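Local coordinates for protein probable glutaredoxin ssr2061 (Synechocystis sp., PDB 4MJE) that probably reduces glutathione-containing, small-molecule and protein disulfides, drawing electrons from NADPH through glutathione reductase and glutathione, at residues Q70-D74 against D75-G79; D49-N52 against E53-E56. The protein carries 1 engineered substitution. All blocks are in the same frame, centred on the assembly; numbering follows the deposited sequence.

Contact 1 of 2, residues Q70-D74 against D75-G79; sequences QIFID and DQHIG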
# COMPACT_ATOMS: atom_id res chain seq x y z
N GLN A 70 -0.59 -7.73 -3.16
CA GLN A 70 -0.15 -6.75 -4.17
C GLN A 70 -0.34 -5.35 -3.57
O GLN A 70 -1.40 -5.05 -3.01
CB GLN A 70 -0.92 -6.88 -5.49
CG GLN A 70 -0.77 -8.24 -6.17
CD GLN A 70 0.63 -8.51 -6.63
OE1 GLN A 70 1.43 -7.58 -6.79
NE2 GLN A 70 0.96 -9.78 -6.83
N ILE A 71 0.69 -4.54 -3.69
CA ILE A 71 0.74 -3.23 -3.07
C ILE A 71 0.91 -2.15 -4.11
O ILE A 71 1.69 -2.30 -5.03
CB ILE A 71 1.93 -3.17 -2.08
CG1 ILE A 71 1.73 -4.20 -0.96
CG2 ILE A 71 2.12 -1.78 -1.48
CD1 ILE A 71 3.00 -4.74 -0.39
N PHE A 72 0.14 -1.07 -3.93
CA PHE A 72 0.17 0.13 -4.77
C PHE A 72 0.38 1.35 -3.89
O PHE A 72 -0.24 1.47 -2.84
CB PHE A 72 -1.13 0.27 -5.59
CG PHE A 72 -1.33 -0.83 -6.61
CD1 PHE A 72 -1.74 -2.09 -6.20
CD2 PHE A 72 -1.09 -0.61 -7.96
CE1 PHE A 72 -1.90 -3.11 -7.13
CE2 PHE A 72 -1.28 -1.65 -8.88
CZ PHE A 72 -1.66 -2.89 -8.44
N ILE A 73 1.20 2.27 -4.36
CA ILE A 73 1.39 3.56 -3.69
C ILE A 73 1.26 4.64 -4.75
O ILE A 73 1.97 4.61 -5.75
CB ILE A 73 2.77 3.66 -3.00
CG1 ILE A 73 2.90 2.60 -1.90
CG2 ILE A 73 2.97 5.05 -2.38
CD1 ILE A 73 4.30 2.51 -1.33
N ASP A 74 0.36 5.59 -4.52
CA ASP A 74 0.03 6.63 -5.49
C ASP A 74 -0.17 6.08 -6.89
O ASP A 74 0.31 6.61 -7.88
CB ASP A 74 1.07 7.74 -5.46
CG ASP A 74 0.95 8.60 -4.23
OD1 ASP A 74 -0.16 8.58 -3.62
OD2 ASP A 74 1.93 9.27 -3.87
N ASP A 75 -0.89 4.97 -6.91
CA ASP A 75 -1.35 4.30 -8.12
C ASP A 75 -0.27 3.53 -8.84
O ASP A 75 -0.55 2.88 -9.84
CB ASP A 75 -2.08 5.28 -9.07
CG ASP A 75 -3.42 5.72 -8.53
OD1 ASP A 75 -4.09 4.91 -7.87
OD2 ASP A 75 -3.80 6.87 -8.78
N GLN A 76 0.95 3.54 -8.32
CA GLN A 76 2.02 2.74 -8.89
C GLN A 76 2.09 1.36 -8.24
O GLN A 76 2.07 1.24 -7.02
CB GLN A 76 3.36 3.43 -8.70
CG GLN A 76 4.50 2.66 -9.33
CD GLN A 76 5.85 3.31 -9.11
OE1 GLN A 76 6.09 3.93 -8.07
NE2 GLN A 76 6.73 3.16 -10.08
N HIS A 77 2.18 0.32 -9.06
CA HIS A 77 2.35 -1.03 -8.57
C HIS A 77 3.76 -1.21 -7.99
O HIS A 77 4.75 -1.10 -8.70
CB HIS A 77 2.15 -2.00 -9.72
CG HIS A 77 2.12 -3.44 -9.30
ND1 HIS A 77 2.58 -4.46 -10.10
CD2 HIS A 77 1.69 -4.01 -8.16
CE1 HIS A 77 2.43 -5.60 -9.46
NE2 HIS A 77 1.89 -5.36 -8.29
N ILE A 78 3.83 -1.47 -6.70
CA ILE A 78 5.10 -1.69 -6.00
C ILE A 78 5.50 -3.16 -6.02
O ILE A 78 6.68 -3.49 -6.13
CB ILE A 78 5.00 -1.19 -4.54
CG1 ILE A 78 4.53 0.27 -4.51
CG2 ILE A 78 6.32 -1.37 -3.81
CD1 ILE A 78 5.42 1.22 -5.28
N GLY A 79 4.51 -4.05 -5.96
CA GLY A 79 4.79 -5.47 -5.96
C GLY A 79 4.22 -6.13 -4.74
O GLY A 79 3.16 -5.75 -4.23
O HOH W 1 4.51 5.50 -5.98
O HOH W 2 -1.42 9.20 -8.63
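The C-terminal beta hairpin of the thioredoxin fold closes here: strands 70-73 and 76-79 run antiparallel, joined by a type I' turn from Ile73 to Gln76. At the turn Ile73 and Gln76 form a hydrogen-bonded pair; Ile73 N to Gln76 O and Gln76 N to Ile73 O are both 3.0 Å. Farther along, a classic beta bulge sets Ile78 and Gly79 against Ile71; Ile71 O takes Ile78 N at 2.8 Å and Gly79 N only weakly, while Ile71 N donates to Gly79 O. Phe72 and His77 lie on one face of the hairpin as a non-hydrogen-bonded pair. Their rings make an offset stack, planes 26° apart, with His77 CD2 over the rim of one phenyl face, 3.5 Å from Phe72 CZ. With CG of His77 anti to the backbone N (chi1 -173°), NE2 is carried on to Gln70 OE1, which accepts its N-H in the imidazole plane, His77 NE2 to Gln70 OE1 being 2.7 Å. ND1 is hydrogen-bonded to Asn63 OD1, so both ring nitrogens are engaged, which should restrain the ring's rotation. With an alanine here, Phe72 would probably lose its stacking partner and Gln70 OE1 the N-H that it accepts. On the opposite face, which helix 81-89 packs against, Ile78 CG1 rests 3.9 Å from both CG1 and CD1 of Ile73.

Contact 2 of 2, residues D49-N52 against E53-E56; sequences DGDN and EARE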
# COMPACT_ATOMS: atom_id res chain seq x y z
N ASP A 49 -10.49 -12.35 0.59
CA ASP A 49 -10.74 -13.77 0.93
C ASP A 49 -11.93 -14.30 0.15
O ASP A 49 -13.04 -13.77 0.26
CB ASP A 49 -11.09 -13.96 2.42
CG ASP A 49 -9.98 -13.59 3.36
OD1 ASP A 49 -9.02 -12.90 2.97
OD2 ASP A 49 -10.07 -14.00 4.53
N GLY A 50 -11.71 -15.36 -0.62
CA GLY A 50 -12.79 -16.04 -1.31
C GLY A 50 -13.46 -15.25 -2.43
O GLY A 50 -14.49 -15.67 -2.94
N ASP A 51 -12.86 -14.15 -2.84
CA ASP A 51 -13.48 -13.27 -3.83
C ASP A 51 -12.71 -13.34 -5.16
O ASP A 51 -11.74 -12.62 -5.36
CB ASP A 51 -13.55 -11.85 -3.26
CG ASP A 51 -14.51 -10.97 -4.02
OD1 ASP A 51 -14.56 -11.10 -5.25
OD2 ASP A 51 -15.19 -10.16 -3.36
N ASN A 52 -13.18 -14.18 -6.08
CA ASN A 52 -12.47 -14.35 -7.33
C ASN A 52 -12.58 -13.10 -8.20
O ASN A 52 -11.62 -12.73 -8.88
CB ASN A 52 -12.94 -15.57 -8.12
CG ASN A 52 -12.20 -15.73 -9.45
OD1 ASN A 52 -11.04 -16.16 -9.48
ND2 ASN A 52 -12.85 -15.35 -10.54
N GLU A 53 -13.74 -12.46 -8.20
CA GLU A 53 -13.92 -11.25 -9.00
C GLU A 53 -12.91 -10.17 -8.60
O GLU A 53 -12.32 -9.51 -9.46
CB GLU A 53 -15.35 -10.70 -8.87
CG GLU A 53 -16.40 -11.52 -9.61
CD GLU A 53 -17.84 -11.09 -9.33
OE1 GLU A 53 -18.08 -10.31 -8.38
OE2 GLU A 53 -18.74 -11.54 -10.07
N ALA A 54 -12.71 -10.01 -7.30
CA ALA A 54 -11.77 -9.02 -6.82
C ALA A 54 -10.34 -9.42 -7.17
O ALA A 54 -9.51 -8.56 -7.45
CB ALA A 54 -11.93 -8.79 -5.33
N ARG A 55 -10.04 -10.72 -7.17
CA ARG A 55 -8.72 -11.16 -7.59
C ARG A 55 -8.46 -10.81 -9.06
O ARG A 55 -7.35 -10.44 -9.44
CB ARG A 55 -8.55 -12.66 -7.40
CG ARG A 55 -7.12 -13.14 -7.56
CD ARG A 55 -6.32 -12.87 -6.30
NE ARG A 55 -6.75 -13.79 -5.26
CZ ARG A 55 -6.06 -14.86 -4.84
NH1 ARG A 55 -4.83 -15.11 -5.27
NH2 ARG A 55 -6.61 -15.67 -3.95
N GLU A 56 -9.47 -10.92 -9.91
CA GLU A 56 -9.29 -10.57 -11.31
C GLU A 56 -9.15 -9.05 -11.50
O GLU A 56 -8.40 -8.60 -12.36
CB GLU A 56 -10.46 -11.12 -12.14
CG GLU A 56 -10.61 -12.66 -12.14
CD GLU A 56 -9.31 -13.41 -12.12
OE1 GLU A 56 -8.43 -13.08 -12.93
OE2 GLU A 56 -9.18 -14.33 -11.29
O HOH W 3 -9.36 -13.86 -4.04
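Asp51, with CG anti to its own N (chi1 -163°) and the carboxylate turned by a chi2 of -38°, swings OD1 forward over the first turn of helix 52-61, where it accepts from Ala54 N. This is an N-cap: Asp51 OD1 lies 3.0 Å from Ala54 N, and the donor comes from above the carboxylate plane, 50° out of it. The same carboxylate lies against the Ala54 methyl, CB standing 3.6 Å from Asp51 CG, a van der Waals contact beside the capping bond. Backbone bonds take over immediately behind it. Asp51 O accepts from Arg55 N at 3.1 Å, and Asn52 O accepts from Glu56 N at 3.0 Å, the opening i to i+4 bonds of the helix. Asp51 O also receives a water at 3.0 Å, and that water in turn accepts from Arg55 NE at 2.9 Å, lying in the guanidinium plane at its edge. The bends of Arg55 at chi2 and chi3 fold its chain back to bring NE to this water, while NH1 bonds to Arg66 O. Glu56 CG packs 3.4 Å from Asn52 O, and OE1 of Glu56 forms a salt bridge with Arg66. Asp51 thus serves the helix start twice, through OD1 and through its carbonyl O. A carboxylate at this end would probably interact favourably with the helix dipole; the nearby Glu53 may add to that effect, though the two carboxylates probably also repel each other somewhat.

In the fold
Contact 2 starts helix 52-61 and contact 1 forms the hairpin that follows it in the chain; their centres are 18 Å apart and their nearest atoms about 7 Å, without touching. The segment from the helix end to strand 70-73 connects them: Arg61 makes a cation-pi contact with Phe72 of contact 1, and Arg66 pairs with Glu56 of contact 2. Strand 70-73 also lies antiparallel to strand 18-22, placing the hairpin at one edge of the four-stranded sheet. Just after strand 18-22, Trp23 and Ser24, which meet Asp49, lead to Cys26 and Cys29, the probable redox pair, whose disulfide is absent here.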